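Local coordinates for Serine/threonine-protein kinase Tel1 (Chaetomium thermophilum, PDB 6SKY) that probably phosphorylates serine or threonine residues in [ST]-Q sequences to activate checkpoint signalling after DNA damage, and holds an ATP analogue and magnesium in its kinase domain, at residues L1566-W1569 with G1570-N1573; V1615-K1618 with S1619-Q1623; A2708-R2711 with R2712-R2716. All coordinates share one frame; numbering follows the deposited sequence.

Interaction 1 (L1566-W1569 with G1570-N1573); sequences LKDW and GREN
The C-terminal end of helix 1557-1569, in the alpha-solenoid part of Tel1, is where R1571 folds back across K1567 and D1568. The last helical turn closes with a weak hydrogen bond from G1570 N to L1566 O, 3.3 Å long but fairly straight, with an N-H...O angle of 163°. G1570 is the first residue to leave helical geometry, and the chain then runs nearly extended through R1571, whose side chain returns toward the helix. Its stem, extended from CG to NE, passes over the last carbonyls: CB lies 3.6 Å from D1568 O and NE 3.5 Å from K1567 O. One face of the guanidinium lies over the helix backbone, with D1568 CA 3.9 Å above its plane near the rim. NH2 meets the aliphatic stem of K1567, reaching CE at 3.3 Å. That lysine is fully extended, with CG anti to the backbone N (chi1 174°), and its NZ stays 4.3 Å from R1571 NH2. D1568 OD1 forms a long salt bridge of 3.9 Å to R1571 NH1, the carboxylate and guanidinium planes being turned 79° apart. The same OD1 is hydrogen-bonded by L1575 N, while OD2 takes a weaker bond from L1576 N, so the aspartate is chiefly engaged with the chain that follows. At that length and with the planes so steeply inclined, this is no paired, two-pronged bridge; the attraction is probably a loose electrostatic one, partly offsetting the nearness of the two positive side chains.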
ATOM      1  N   LEU A1566     -27.528 -38.198 -28.628  1.00 54.56           N
ATOM      2  CA  LEU A1566     -26.474 -37.389 -28.031  1.00 54.56           C
ATOM      3  C   LEU A1566     -25.711 -38.174 -26.974  1.00 54.56           C
ATOM      4  O   LEU A1566     -24.477 -38.179 -26.965  1.00 54.56           O
ATOM      5  CB  LEU A1566     -27.061 -36.113 -27.434  1.00 54.56           C
ATOM      6  CG  LEU A1566     -27.703 -35.119 -28.395  1.00 54.56           C
ATOM      7  CD1 LEU A1566     -28.196 -33.928 -27.623  1.00 54.56           C
ATOM      8  CD2 LEU A1566     -26.731 -34.696 -29.467  1.00 54.56           C
ATOM      9  N   LYS A1567     -26.428 -38.844 -26.074  1.00 61.46           N
ATOM     10  CA  LYS A1567     -25.776 -39.645 -25.047  1.00 61.46           C
ATOM     11  C   LYS A1567     -24.919 -40.748 -25.650  1.00 61.46           C
ATOM     12  O   LYS A1567     -23.865 -41.083 -25.102  1.00 61.46           O
ATOM     13  CB  LYS A1567     -26.838 -40.225 -24.119  1.00 61.46           C
ATOM     14  CG  LYS A1567     -26.335 -41.188 -23.074  1.00 61.46           C
ATOM     15  CD  LYS A1567     -27.485 -41.624 -22.180  1.00 61.46           C
ATOM     16  CE  LYS A1567     -27.027 -42.599 -21.110  1.00 61.46           C
ATOM     17  NZ  LYS A1567     -28.123 -42.938 -20.159  1.00 61.46           N
ATOM     18  N   ASP A1568     -25.346 -41.313 -26.780  1.00 63.63           N
ATOM     19  CA  ASP A1568     -24.569 -42.346 -27.450  1.00 63.63           C
ATOM     20  C   ASP A1568     -23.351 -41.768 -28.150  1.00 63.63           C
ATOM     21  O   ASP A1568     -22.317 -42.433 -28.246  1.00 63.63           O
ATOM     22  CB  ASP A1568     -25.460 -43.077 -28.451  1.00 63.63           C
ATOM     23  CG  ASP A1568     -24.689 -44.015 -29.343  1.00 63.63           C
ATOM     24  OD1 ASP A1568     -24.398 -45.146 -28.904  1.00 63.63           O
ATOM     25  OD2 ASP A1568     -24.377 -43.625 -30.485  1.00 63.63           O
ATOM     26  N   TRP A1569     -23.461 -40.539 -28.651  1.00 55.63           N
ATOM     27  CA  TRP A1569     -22.348 -39.901 -29.343  1.00 55.63           C
ATOM     28  C   TRP A1569     -21.136 -39.782 -28.435  1.00 55.63           C
ATOM     29  O   TRP A1569     -20.015 -40.116 -28.828  1.00 55.63           O
ATOM     30  CB  TRP A1569     -22.793 -38.532 -29.840  1.00 55.63           C
ATOM     31  CG  TRP A1569     -21.914 -37.899 -30.834  1.00 55.63           C
ATOM     32  CD1 TRP A1569     -20.616 -38.185 -31.086  1.00 55.63           C
ATOM     33  CD2 TRP A1569     -22.279 -36.853 -31.728  1.00 55.63           C
ATOM     34  NE1 TRP A1569     -20.141 -37.379 -32.086  1.00 55.63           N
ATOM     35  CE2 TRP A1569     -21.150 -36.553 -32.499  1.00 55.63           C
ATOM     36  CE3 TRP A1569     -23.458 -36.145 -31.953  1.00 55.63           C
ATOM     37  CZ2 TRP A1569     -21.161 -35.573 -33.475  1.00 55.63           C
ATOM     38  CZ3 TRP A1569     -23.466 -35.178 -32.919  1.00 55.63           C
ATOM     39  CH2 TRP A1569     -22.328 -34.897 -33.670  1.00 55.63           C
ATOM     40  N   GLY A1570     -21.339 -39.308 -27.212  1.00 62.82           N
ATOM     41  CA  GLY A1570     -20.243 -39.233 -26.273  1.00 62.82           C
ATOM     42  C   GLY A1570     -20.101 -40.517 -25.489  1.00 62.82           C
ATOM     43  O   GLY A1570     -20.764 -40.704 -24.467  1.00 62.82           O
ATOM     44  N   ARG A1571     -19.218 -41.393 -25.954  1.00 73.59           N
ATOM     45  CA  ARG A1571     -18.999 -42.716 -25.380  1.00 73.59           C
ATOM     46  C   ARG A1571     -17.741 -43.287 -26.019  1.00 73.59           C
ATOM     47  O   ARG A1571     -17.131 -42.666 -26.895  1.00 73.59           O
ATOM     48  CB  ARG A1571     -20.190 -43.646 -25.607  1.00 73.59           C
ATOM     49  CG  ARG A1571     -21.137 -43.759 -24.437  1.00 73.59           C
ATOM     50  CD  ARG A1571     -22.321 -44.624 -24.799  1.00 73.59           C
ATOM     51  NE  ARG A1571     -23.461 -44.391 -23.922  1.00 73.59           N
ATOM     52  CZ  ARG A1571     -24.648 -44.965 -24.081  1.00 73.59           C
ATOM     53  NH1 ARG A1571     -24.850 -45.807 -25.083  1.00 73.59           N
ATOM     54  NH2 ARG A1571     -25.635 -44.696 -23.239  1.00 73.59           N
ATOM     55  N   GLU A1572     -17.364 -44.484 -25.582  1.00 87.21           N
ATOM     56  CA  GLU A1572     -16.234 -45.208 -26.151  1.00 87.21           C
ATOM     57  C   GLU A1572     -16.656 -46.357 -27.049  1.00 87.21           C
ATOM     58  O   GLU A1572     -16.012 -46.606 -28.069  1.00 87.21           O
ATOM     59  CB  GLU A1572     -15.336 -45.745 -25.033  1.00 87.21           C
ATOM     60  CG  GLU A1572     -14.060 -46.418 -25.525  1.00 87.21           C
ATOM     61  CD  GLU A1572     -13.275 -47.074 -24.404  1.00 87.21           C
ATOM     62  OE1 GLU A1572     -13.857 -47.315 -23.325  1.00 87.21           O
ATOM     63  OE2 GLU A1572     -12.074 -47.351 -24.602  1.00 87.21           O
ATOM     64  N   ASN A1573     -17.729 -47.059 -26.699  1.00 84.71           N
ATOM     65  CA  ASN A1573     -18.294 -48.128 -27.519  1.00 84.71           C
ATOM     66  C   ASN A1573     -19.672 -47.655 -27.960  1.00 84.71           C
ATOM     67  O   ASN A1573     -20.682 -47.975 -27.331  1.00 84.71           O
ATOM     68  CB  ASN A1573     -18.368 -49.438 -26.744  1.00 84.71           C
ATOM     69  CG  ASN A1573     -17.014 -49.902 -26.249  1.00 84.71           C
ATOM     70  OD1 ASN A1573     -16.487 -49.379 -25.271  1.00 84.71           O
ATOM     71  ND2 ASN A1573     -16.445 -50.894 -26.924  1.00 84.71           N
TER

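Interaction 2 (V1615-K1618 with S1619-Q1623); sequences VVWK and SCSSQ
S1619 N and C1620 N supply the strongest backbone bonds, to V1615 O at 2.9 Å and to V1616 O at 3.1 Å. The second is the straighter, with an N-H...O angle of 164°. A third polar link comes from a side chain: S1621 OG donates to W1617 O over 3.0 Å, approaching tilted from the carbonyl plane. Its first torsion (chi1 -63°) sets OG anti to the carbonyl carbon and beside the backbone N, which turns the hydroxyl back to the helix end. W1617 O is thereby given a side-chain donor just where the helical bonding pattern stops. S1619 OG, in contrast, finds its partner outside, in Y1629 OH of the next helix.

These bonds finish helix 1606-1619 of the alpha solenoid, and C1620, the first residue beyond helical phi/psi, is the centre of an inverse gamma turn. Within that turn S1621 N makes a weak hydrogen bond to S1619 O.

Around the turn, packing centres on the W1617 indole. S1621 OG sits above one ring face, offset to the rim, 3.9 Å from CE2. C1620 SG approaches the benzene portion obliquely, touching CE3 at 3.5 Å and lying 4.6 Å from the six-ring centroid, 57° off the normal: a Cys sulfur-aromatic contact. Farther out, W1617 rests on L1637 and on D1650, L1651 and S2071 of loops, whereas C1620 packs on L1630 and A1633 of helix 1627-1644. V1616 reaches A1633 as well, while K1618 leans against W1569 of helix 1557-1569.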
ATOM      1  N   VAL A1615     -21.235 -32.729 -26.268  1.00 43.11           N
ATOM      2  CA  VAL A1615     -21.886 -33.396 -27.386  1.00 43.11           C
ATOM      3  C   VAL A1615     -22.838 -32.451 -28.099  1.00 43.11           C
ATOM      4  O   VAL A1615     -22.976 -32.504 -29.323  1.00 43.11           O
ATOM      5  CB  VAL A1615     -22.602 -34.663 -26.897  1.00 43.11           C
ATOM      6  CG1 VAL A1615     -23.204 -35.387 -28.057  1.00 43.11           C
ATOM      7  CG2 VAL A1615     -21.628 -35.556 -26.177  1.00 43.11           C
ATOM      8  N   VAL A1616     -23.505 -31.564 -27.360  1.00 39.65           N
ATOM      9  CA  VAL A1616     -24.391 -30.617 -28.026  1.00 39.65           C
ATOM     10  C   VAL A1616     -23.596 -29.617 -28.851  1.00 39.65           C
ATOM     11  O   VAL A1616     -24.052 -29.184 -29.909  1.00 39.65           O
ATOM     12  CB  VAL A1616     -25.301 -29.922 -27.004  1.00 39.65           C
ATOM     13  CG1 VAL A1616     -26.068 -28.808 -27.657  1.00 39.65           C
ATOM     14  CG2 VAL A1616     -26.260 -30.920 -26.424  1.00 39.65           C
ATOM     15  N   TRP A1617     -22.398 -29.243 -28.410  1.00 40.18           N
ATOM     16  CA  TRP A1617     -21.561 -28.409 -29.262  1.00 40.18           C
ATOM     17  C   TRP A1617     -21.068 -29.183 -30.473  1.00 40.18           C
ATOM     18  O   TRP A1617     -21.067 -28.662 -31.591  1.00 40.18           O
ATOM     19  CB  TRP A1617     -20.374 -27.850 -28.487  1.00 40.18           C
ATOM     20  CG  TRP A1617     -19.400 -27.200 -29.394  1.00 40.18           C
ATOM     21  CD1 TRP A1617     -18.135 -27.609 -29.663  1.00 40.18           C
ATOM     22  CD2 TRP A1617     -19.626 -26.043 -30.195  1.00 40.18           C
ATOM     23  NE1 TRP A1617     -17.550 -26.769 -30.570  1.00 40.18           N
ATOM     24  CE2 TRP A1617     -18.449 -25.797 -30.912  1.00 40.18           C
ATOM     25  CE3 TRP A1617     -20.710 -25.181 -30.368  1.00 40.18           C
ATOM     26  CZ2 TRP A1617     -18.326 -24.732 -31.788  1.00 40.18           C
ATOM     27  CZ3 TRP A1617     -20.585 -24.133 -31.233  1.00 40.18           C
ATOM     28  CH2 TRP A1617     -19.406 -23.913 -31.931  1.00 40.18           C
ATOM     29  N   LYS A1618     -20.633 -30.424 -30.269  1.00 45.56           N
ATOM     30  CA  LYS A1618     -20.233 -31.264 -31.389  1.00 45.56           C
ATOM     31  C   LYS A1618     -21.344 -31.389 -32.417  1.00 45.56           C
ATOM     32  O   LYS A1618     -21.075 -31.498 -33.615  1.00 45.56           O
ATOM     33  CB  LYS A1618     -19.837 -32.638 -30.874  1.00 45.56           C
ATOM     34  CG  LYS A1618     -18.667 -33.256 -31.570  1.00 45.56           C
ATOM     35  CD  LYS A1618     -18.346 -34.585 -30.943  1.00 45.56           C
ATOM     36  CE  LYS A1618     -18.081 -34.426 -29.472  1.00 45.56           C
ATOM     37  NZ  LYS A1618     -17.908 -35.739 -28.814  1.00 45.56           N
ATOM     38  N   SER A1619     -22.596 -31.370 -31.966  1.00 46.02           N
ATOM     39  CA  SER A1619     -23.725 -31.503 -32.876  1.00 46.02           C
ATOM     40  C   SER A1619     -23.947 -30.233 -33.679  1.00 46.02           C
ATOM     41  O   SER A1619     -24.095 -30.282 -34.903  1.00 46.02           O
ATOM     42  CB  SER A1619     -24.977 -31.858 -32.090  1.00 46.02           C
ATOM     43  OG  SER A1619     -26.131 -31.589 -32.853  1.00 46.02           O
ATOM     44  N   CYS A1620     -23.981 -29.081 -33.015  1.00 48.78           N
ATOM     45  CA  CYS A1620     -24.254 -27.833 -33.715  1.00 48.78           C
ATOM     46  C   CYS A1620     -22.998 -27.302 -34.385  1.00 48.78           C
ATOM     47  O   CYS A1620     -22.637 -26.135 -34.220  1.00 48.78           O
ATOM     48  CB  CYS A1620     -24.839 -26.787 -32.767  1.00 48.78           C
ATOM     49  SG  CYS A1620     -23.840 -26.382 -31.346  1.00 48.78           S
ATOM     50  N   SER A1621     -22.343 -28.162 -35.156  1.00 57.97           N
ATOM     51  CA  SER A1621     -21.193 -27.835 -35.982  1.00 57.97           C
ATOM     52  C   SER A1621     -21.392 -28.414 -37.369  1.00 57.97           C
ATOM     53  O   SER A1621     -20.462 -28.907 -38.009  1.00 57.97           O
ATOM     54  CB  SER A1621     -19.897 -28.340 -35.354  1.00 57.97           C
ATOM     55  OG  SER A1621     -19.649 -27.703 -34.114  1.00 57.97           O
ATOM     56  N   SER A1622     -22.632 -28.367 -37.836  1.00 72.78           N
ATOM     57  CA  SER A1622     -23.057 -28.798 -39.157  1.00 72.78           C
ATOM     58  C   SER A1622     -23.605 -27.587 -39.910  1.00 72.78           C
ATOM     59  O   SER A1622     -23.470 -26.444 -39.470  1.00 72.78           O
ATOM     60  CB  SER A1622     -24.097 -29.912 -39.050  1.00 72.78           C
ATOM     61  OG  SER A1622     -24.685 -30.169 -40.310  1.00 72.78           O
ATOM     62  N   GLN A1623     -24.214 -27.842 -41.066  1.00 83.60           N
ATOM     63  CA  GLN A1623     -24.835 -26.781 -41.846  1.00 83.60           C
ATOM     64  C   GLN A1623     -26.315 -26.997 -42.110  1.00 83.60           C
ATOM     65  O   GLN A1623     -26.967 -26.085 -42.629  1.00 83.60           O
ATOM     66  CB  GLN A1623     -24.123 -26.613 -43.196  1.00 83.60           C
ATOM     67  CG  GLN A1623     -24.467 -27.705 -44.187  1.00 83.60           C
ATOM     68  CD  GLN A1623     -24.031 -27.379 -45.601  1.00 83.60           C
ATOM     69  OE1 GLN A1623     -22.975 -26.785 -45.817  1.00 83.60           O
ATOM     70  NE2 GLN A1623     -24.850 -27.764 -46.573  1.00 83.60           N
TER

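Interaction 3 (A2708-R2711 with R2712-R2716)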
ATOM      1  N   ALA A2708      37.098 -23.931 -10.376  1.00 34.98           N
ATOM      2  CA  ALA A2708      37.669 -24.097 -11.707  1.00 34.98           C
ATOM      3  C   ALA A2708      37.307 -25.449 -12.303  1.00 34.98           C
ATOM      4  O   ALA A2708      36.949 -25.536 -13.483  1.00 34.98           O
ATOM      5  CB  ALA A2708      39.180 -23.926 -11.650  1.00 34.98           C
ATOM      6  N   VAL A2709      37.384 -26.512 -11.502  1.00 32.69           N
ATOM      7  CA  VAL A2709      37.017 -27.838 -11.985  1.00 32.69           C
ATOM      8  C   VAL A2709      35.537 -27.891 -12.328  1.00 32.69           C
ATOM      9  O   VAL A2709      35.134 -28.516 -13.314  1.00 32.69           O
ATOM     10  CB  VAL A2709      37.394 -28.904 -10.945  1.00 32.69           C
ATOM     11  CG1 VAL A2709      36.752 -30.218 -11.283  1.00 32.69           C
ATOM     12  CG2 VAL A2709      38.886 -29.059 -10.897  1.00 32.69           C
ATOM     13  N   TYR A2710      34.706 -27.218 -11.537  1.00 28.89           N
ATOM     14  CA  TYR A2710      33.277 -27.225 -11.813  1.00 28.89           C
ATOM     15  C   TYR A2710      32.957 -26.501 -13.112  1.00 28.89           C
ATOM     16  O   TYR A2710      32.129 -26.971 -13.898  1.00 28.89           O
ATOM     17  CB  TYR A2710      32.524 -26.602 -10.651  1.00 28.89           C
ATOM     18  CG  TYR A2710      31.048 -26.516 -10.875  1.00 28.89           C
ATOM     19  CD1 TYR A2710      30.455 -25.320 -11.210  1.00 28.89           C
ATOM     20  CD2 TYR A2710      30.248 -27.630 -10.755  1.00 28.89           C
ATOM     21  CE1 TYR A2710      29.121 -25.236 -11.417  1.00 28.89           C
ATOM     22  CE2 TYR A2710      28.910 -27.550 -10.961  1.00 28.89           C
ATOM     23  CZ  TYR A2710      28.352 -26.351 -11.293  1.00 28.89           C
ATOM     24  OH  TYR A2710      27.007 -26.250 -11.506  1.00 28.89           O
ATOM     25  N   ARG A2711      33.588 -25.353 -13.357  1.00 32.43           N
ATOM     26  CA  ARG A2711      33.372 -24.670 -14.627  1.00 32.43           C
ATOM     27  C   ARG A2711      33.843 -25.523 -15.792  1.00 32.43           C
ATOM     28  O   ARG A2711      33.166 -25.611 -16.823  1.00 32.43           O
ATOM     29  CB  ARG A2711      34.084 -23.328 -14.642  1.00 32.43           C
ATOM     30  CG  ARG A2711      33.487 -22.301 -13.734  1.00 32.43           C
ATOM     31  CD  ARG A2711      34.179 -20.982 -13.935  1.00 32.43           C
ATOM     32  NE  ARG A2711      33.903 -20.047 -12.857  1.00 32.43           N
ATOM     33  CZ  ARG A2711      32.908 -19.173 -12.871  1.00 32.43           C
ATOM     34  NH1 ARG A2711      32.730 -18.356 -11.846  1.00 32.43           N
ATOM     35  NH2 ARG A2711      32.091 -19.118 -13.910  1.00 32.43           N
ATOM     36  N   ARG A2712      35.000 -26.165 -15.644  1.00 36.08           N
ATOM     37  CA  ARG A2712      35.508 -27.019 -16.707  1.00 36.08           C
ATOM     38  C   ARG A2712      34.561 -28.173 -16.996  1.00 36.08           C
ATOM     39  O   ARG A2712      34.409 -28.584 -18.149  1.00 36.08           O
ATOM     40  CB  ARG A2712      36.885 -27.545 -16.325  1.00 36.08           C
ATOM     41  CG  ARG A2712      37.610 -28.266 -17.427  1.00 36.08           C
ATOM     42  CD  ARG A2712      38.641 -29.223 -16.868  1.00 36.08           C
ATOM     43  NE  ARG A2712      39.114 -28.822 -15.547  1.00 36.08           N
ATOM     44  CZ  ARG A2712      40.023 -27.878 -15.328  1.00 36.08           C
ATOM     45  NH1 ARG A2712      40.390 -27.585 -14.089  1.00 36.08           N
ATOM     46  NH2 ARG A2712      40.554 -27.219 -16.345  1.00 36.08           N
ATOM     47  N   VAL A2713      33.920 -28.717 -15.966  1.00 33.38           N
ATOM     48  CA  VAL A2713      33.035 -29.858 -16.172  1.00 33.38           C
ATOM     49  C   VAL A2713      31.705 -29.426 -16.771  1.00 33.38           C
ATOM     50  O   VAL A2713      31.160 -30.111 -17.638  1.00 33.38           O
ATOM     51  CB  VAL A2713      32.843 -30.628 -14.855  1.00 33.38           C
ATOM     52  CG1 VAL A2713      31.412 -31.070 -14.692  1.00 33.38           C
ATOM     53  CG2 VAL A2713      33.750 -31.826 -14.829  1.00 33.38           C
ATOM     54  N   THR A2714      31.152 -28.295 -16.339  1.00 30.76           N
ATOM     55  CA  THR A2714      29.887 -27.874 -16.921  1.00 30.76           C
ATOM     56  C   THR A2714      30.046 -27.224 -18.284  1.00 30.76           C
ATOM     57  O   THR A2714      29.041 -27.000 -18.958  1.00 30.76           O
ATOM     58  CB  THR A2714      29.136 -26.917 -16.001  1.00 30.76           C
ATOM     59  OG1 THR A2714      29.827 -25.673 -15.924  1.00 30.76           O
ATOM     60  CG2 THR A2714      29.004 -27.505 -14.633  1.00 30.76           C
ATOM     61  N   GLU A2715      31.263 -26.905 -18.713  1.00 36.52           N
ATOM     62  CA  GLU A2715      31.430 -26.490 -20.099  1.00 36.52           C
ATOM     63  C   GLU A2715      31.362 -27.651 -21.076  1.00 36.52           C
ATOM     64  O   GLU A2715      31.260 -27.417 -22.282  1.00 36.52           O
ATOM     65  CB  GLU A2715      32.748 -25.746 -20.273  1.00 36.52           C
ATOM     66  CG  GLU A2715      32.609 -24.254 -20.091  1.00 36.52           C
ATOM     67  CD  GLU A2715      33.922 -23.566 -19.793  1.00 36.52           C
ATOM     68  OE1 GLU A2715      34.967 -24.247 -19.765  1.00 36.52           O
ATOM     69  OE2 GLU A2715      33.907 -22.336 -19.581  1.00 36.52           O
ATOM     70  N   ARG A2716      31.413 -28.886 -20.591  1.00 36.61           N
ATOM     71  CA  ARG A2716      31.328 -30.078 -21.421  1.00 36.61           C
ATOM     72  C   ARG A2716      30.117 -30.919 -21.052  1.00 36.61           C
ATOM     73  O   ARG A2716      30.139 -32.138 -21.176  1.00 36.61           O
ATOM     74  CB  ARG A2716      32.594 -30.915 -21.295  1.00 36.61           C
ATOM     75  CG  ARG A2716      33.843 -30.229 -21.759  1.00 36.61           C
ATOM     76  CD  ARG A2716      34.934 -31.243 -21.938  1.00 36.61           C
ATOM     77  NE  ARG A2716      34.512 -32.320 -22.826  1.00 36.61           N
ATOM     78  CZ  ARG A2716      35.171 -33.463 -22.977  1.00 36.61           C
ATOM     79  NH1 ARG A2716      34.716 -34.389 -23.806  1.00 36.61           N
ATOM     80  NH2 ARG A2716      36.285 -33.680 -22.294  1.00 36.61           N
TER
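R2712 opens the last turns of helix 2703-2714, within the PI3/PI4-kinase family region, its N bonded i to i-4 to A2708 O at 3.0 Å. Its side chain bends at chi3 (-26°), which brings the guanidinium back alongside V2709: CG2 of that valine meets the edge of the group, 3.8 Å from NH1, while A2708 O lies over one of its faces. V2713 continues the helical pattern through a 2.9 Å bond from its N to V2709 O; its side chain packs on C2691 and E2694 of helix 2688-2697. T2714 N reaches Y2710 O at 2.9 Å, with an N-H...O angle of 163°. The T2714 methyl stands over one face of the Y2710 ring, a CH-pi contact with CG2 3.8 Å from the centroid and 19° off the ring normal; the nearest ring carbon to CG2 is CZ, at 3.6 Å. Y2710 itself is buried against I2695 and against V2930 and L2933 of the FATC region, where its OH also makes a weak hydrogen bond to A2942 O. E2715 N bonds to R2711 O at 3.0 Å, and R2716 N hydrogen-bonds to V2713 O at 3.2 Å.

Overall arrangement
From the N terminus, interaction 1 comes first, at the end of helix 1557-1569, then interaction 2 at the end of helix 1606-1619, and much later interaction 3 on helix 2703-2714. Each lies within one continuous stretch, so none closes a long loop, and the three follow in series without nesting or crossing. Interactions 1 and 2 have centres about 14 Å apart and touch by packing: W1569 CB meets V1615 CG1 at 3.6 Å, and W1569 CZ3 meets S1619 CA at 3.7 Å, joining the two helices in the solenoid. Interaction 3 stands apart in the kinase region, its centre about 58 Å from that of interaction 1, and adjoins helix 2930-2933.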